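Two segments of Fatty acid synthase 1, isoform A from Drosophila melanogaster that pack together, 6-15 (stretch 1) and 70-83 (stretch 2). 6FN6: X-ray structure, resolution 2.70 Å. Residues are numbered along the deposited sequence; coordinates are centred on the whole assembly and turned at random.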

# COMPACT_ATOMS: atom_id res chain seq x y z
N GLU A 6 -27.01 4.69 7.88
CA GLU A 6 -26.03 4.93 8.93
C GLU A 6 -26.72 5.29 10.24
O GLU A 6 -27.87 5.75 10.25
CB GLU A 6 -25.06 6.04 8.53
CG GLU A 6 -25.71 7.41 8.38
CD GLU A 6 -24.70 8.49 8.06
OE1 GLU A 6 -25.11 9.65 7.84
OE2 GLU A 6 -23.48 8.19 8.02
N THR A 7 -26.02 5.10 11.35
CA THR A 7 -26.55 5.43 12.67
C THR A 7 -26.11 6.83 13.08
O THR A 7 -24.93 7.16 13.06
CB THR A 7 -26.08 4.42 13.74
OG1 THR A 7 -26.44 3.09 13.34
CG2 THR A 7 -26.71 4.73 15.09
N ILE A 8 -27.08 7.65 13.46
CA ILE A 8 -26.81 9.01 13.92
C ILE A 8 -26.78 9.03 15.44
O ILE A 8 -27.71 8.57 16.10
CB ILE A 8 -27.85 10.01 13.38
CG1 ILE A 8 -28.01 9.85 11.87
CG2 ILE A 8 -27.45 11.44 13.74
CD1 ILE A 8 -26.73 10.03 11.07
N VAL A 9 -25.70 9.56 16.00
CA VAL A 9 -25.59 9.72 17.45
C VAL A 9 -25.35 11.19 17.75
O VAL A 9 -24.40 11.79 17.25
CB VAL A 9 -24.48 8.83 18.03
CG1 VAL A 9 -24.35 9.06 19.53
CG2 VAL A 9 -24.76 7.37 17.74
N GLU A 10 -26.21 11.76 18.58
CA GLU A 10 -26.13 13.17 18.92
C GLU A 10 -25.67 13.33 20.36
O GLU A 10 -26.24 12.70 21.26
CB GLU A 10 -27.49 13.84 18.70
CG GLU A 10 -27.46 15.36 18.71
CD GLU A 10 -28.77 15.97 18.24
OE1 GLU A 10 -29.51 15.29 17.50
OE2 GLU A 10 -29.07 17.12 18.62
N VAL A 11 -24.65 14.15 20.58
CA VAL A 11 -24.20 14.45 21.93
C VAL A 11 -24.33 15.94 22.19
O VAL A 11 -23.91 16.77 21.38
CB VAL A 11 -22.74 13.96 22.16
CG1 VAL A 11 -22.64 12.46 21.93
CG2 VAL A 11 -21.77 14.70 21.25
N ASP A 12 -24.93 16.27 23.33
CA ASP A 12 -25.17 17.65 23.73
C ASP A 12 -24.63 17.90 25.13
O ASP A 12 -25.11 17.33 26.10
CB ASP A 12 -26.66 17.98 23.66
CG ASP A 12 -26.97 19.42 24.04
OD1 ASP A 12 -26.03 20.24 24.06
OD2 ASP A 12 -28.15 19.72 24.30
N LEU A 13 -23.62 18.77 25.23
CA LEU A 13 -22.97 19.03 26.51
C LEU A 13 -23.90 19.73 27.50
O LEU A 13 -23.55 19.89 28.67
CB LEU A 13 -21.71 19.87 26.30
CG LEU A 13 -20.43 19.09 25.95
CD1 LEU A 13 -20.61 18.26 24.69
CD2 LEU A 13 -19.25 20.04 25.81
N SER A 14 -25.07 20.15 27.04
CA SER A 14 -26.06 20.74 27.92
C SER A 14 -26.76 19.67 28.76
O SER A 14 -27.34 19.97 29.80
CB SER A 14 -27.09 21.54 27.12
OG SER A 14 -26.50 22.67 26.51
N LYS A 15 -26.71 18.43 28.29
CA LYS A 15 -27.37 17.32 28.98
C LYS A 15 -26.43 16.68 30.00
O LYS A 15 -25.21 16.71 29.84
CB LYS A 15 -27.86 16.28 27.98
CG LYS A 15 -28.83 15.26 28.57
CD LYS A 15 -29.36 14.29 27.52
CE LYS A 15 -28.29 13.31 27.07
NZ LYS A 15 -28.70 12.55 25.86
N ILE A 70 -13.95 19.76 17.67
CA ILE A 70 -14.02 20.82 18.65
C ILE A 70 -15.49 21.03 19.01
O ILE A 70 -16.35 21.05 18.13
CB ILE A 70 -13.37 22.11 18.13
CG1 ILE A 70 -11.87 21.89 17.94
CG2 ILE A 70 -13.63 23.28 19.08
CD1 ILE A 70 -11.13 23.06 17.31
N LEU A 71 -15.76 21.18 20.30
CA LEU A 71 -17.12 21.43 20.76
C LEU A 71 -17.19 22.77 21.48
O LEU A 71 -16.23 23.17 22.15
CB LEU A 71 -17.60 20.31 21.69
CG LEU A 71 -17.25 18.88 21.28
CD1 LEU A 71 -17.75 17.89 22.33
CD2 LEU A 71 -17.82 18.54 19.91
N ASN A 72 -18.31 23.47 21.34
CA ASN A 72 -18.54 24.72 22.04
C ASN A 72 -19.22 24.47 23.39
O ASN A 72 -19.18 23.35 23.90
CB ASN A 72 -19.39 25.66 21.18
CG ASN A 72 -18.73 25.98 19.85
OD1 ASN A 72 -19.32 25.76 18.78
ND2 ASN A 72 -17.51 26.49 19.90
N LYS A 73 -19.82 25.51 23.97
CA LYS A 73 -20.54 25.34 25.23
C LYS A 73 -21.88 24.66 24.99
O LYS A 73 -22.18 23.63 25.61
CB LYS A 73 -20.77 26.70 25.90
CG LYS A 73 -21.55 26.62 27.20
CD LYS A 73 -21.42 27.90 28.01
CE LYS A 73 -22.12 27.78 29.35
NZ LYS A 73 -21.95 29.00 30.18
N ASN A 74 -22.68 25.22 24.09
CA ASN A 74 -23.95 24.60 23.71
C ASN A 74 -23.66 23.22 23.11
O ASN A 74 -24.24 22.22 23.53
CB ASN A 74 -24.73 25.49 22.74
CG ASN A 74 -23.90 25.94 21.55
OD1 ASN A 74 -22.80 26.47 21.71
ND2 ASN A 74 -24.43 25.75 20.35
N ALA A 75 -22.75 23.20 22.14
CA ALA A 75 -22.23 21.95 21.59
C ALA A 75 -23.29 20.92 21.24
O ALA A 75 -23.37 19.87 21.88
CB ALA A 75 -21.23 21.34 22.56
N VAL A 76 -24.10 21.21 20.23
CA VAL A 76 -24.95 20.18 19.64
C VAL A 76 -24.23 19.67 18.39
O VAL A 76 -24.11 20.37 17.39
CB VAL A 76 -26.39 20.70 19.35
CG1 VAL A 76 -26.40 21.79 18.28
CG2 VAL A 76 -27.30 19.54 18.96
N VAL A 77 -23.71 18.44 18.48
CA VAL A 77 -22.92 17.86 17.41
C VAL A 77 -23.45 16.47 17.08
O VAL A 77 -23.79 15.70 17.98
CB VAL A 77 -21.42 17.81 17.78
CG1 VAL A 77 -21.23 17.08 19.10
CG2 VAL A 77 -20.61 17.14 16.68
N LYS A 78 -23.52 16.16 15.79
CA LYS A 78 -24.08 14.90 15.33
C LYS A 78 -23.01 13.99 14.75
O LYS A 78 -22.29 14.38 13.83
CB LYS A 78 -25.17 15.18 14.29
CG LYS A 78 -26.31 16.03 14.83
CD LYS A 78 -27.51 16.08 13.90
CE LYS A 78 -28.65 16.87 14.54
NZ LYS A 78 -29.88 16.90 13.70
N PHE A 79 -22.90 12.78 15.29
CA PHE A 79 -21.96 11.79 14.76
C PHE A 79 -22.70 10.73 13.95
O PHE A 79 -23.69 10.16 14.40
CB PHE A 79 -21.18 11.12 15.89
CG PHE A 79 -20.30 12.06 16.67
CD1 PHE A 79 -19.19 12.65 16.08
CD2 PHE A 79 -20.57 12.34 18.00
CE1 PHE A 79 -18.37 13.51 16.80
CE2 PHE A 79 -19.76 13.20 18.73
CZ PHE A 79 -18.66 13.78 18.12
N GLY A 80 -22.21 10.47 12.74
CA GLY A 80 -22.75 9.44 11.87
C GLY A 80 -21.84 8.22 11.80
O GLY A 80 -20.67 8.35 11.47
N ILE A 81 -22.39 7.05 12.11
CA ILE A 81 -21.60 5.82 12.14
C ILE A 81 -22.13 4.81 11.12
O ILE A 81 -23.34 4.68 10.94
CB ILE A 81 -21.59 5.20 13.55
CG1 ILE A 81 -21.38 6.29 14.60
CG2 ILE A 81 -20.52 4.12 13.64
CD1 ILE A 81 -21.27 5.78 16.03
N ASN A 82 -21.22 4.10 10.46
CA ASN A 82 -21.59 3.10 9.46
C ASN A 82 -20.67 1.88 9.52
O ASN A 82 -19.48 2.01 9.79
CB ASN A 82 -21.55 3.71 8.05
CG ASN A 82 -22.41 2.96 7.06
OD1 ASN A 82 -22.66 1.76 7.22
ND2 ASN A 82 -22.87 3.65 6.03
N PHE A 83 -21.23 0.70 9.27
CA PHE A 83 -20.47 -0.55 9.36
C PHE A 83 -20.64 -1.41 8.10
O PHE A 83 -21.74 -1.49 7.54
CB PHE A 83 -20.92 -1.35 10.58
CG PHE A 83 -20.61 -0.69 11.89
CD1 PHE A 83 -21.51 0.21 12.45
CD2 PHE A 83 -19.44 -0.97 12.57
CE1 PHE A 83 -21.24 0.82 13.66
CE2 PHE A 83 -19.16 -0.36 13.78
CZ PHE A 83 -20.06 0.53 14.33

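Where this antiparallel pair of strands ends, two acceptors are pressed together: D12 OD1 lies 2.7 Å from N74 O, as close as a hydrogen bond would bring them, yet both are acceptors and no hydrogen bond joins them. N74 and A75 are poorly ordered, so the closeness deserves caution. The carboxylate does have a donor within its own stretch, since S14 N donates to D12 OD1 at 3.1 Å, while K15 N to D12 O, 2.9 Å, closes a type I turn.

The strands themselves illustrate how antiparallel pairing alternates. T7 and I81 exchange two bonds, T7 N to I81 O and I81 N to T7 O, both 2.7 Å; V9 and F79 repeat the pattern, with V9 N to F79 O at 2.6 Å and F79 N to V9 O at 2.7 Å. The ladder then loosens: V11 N reaches V77 O at 3.1 Å, but the return bond from V77 N to V11 O is weak at 3.4 Å, and the CA atoms of V11 and V77 stand 5.8 Å apart.

Side chains alternate too. T7, V9, V11, V77, F79 and I81 share one face, where V11 CG2 touches V77 CG1 at 3.3 Å and F79 CE2 at 3.6 Å. On the other, E10 OE1 stays 4.1 Å from K78 NZ, beyond a salt bridge. Past the strand, L13 CD1 packs against L71 CD1 at 3.7 Å.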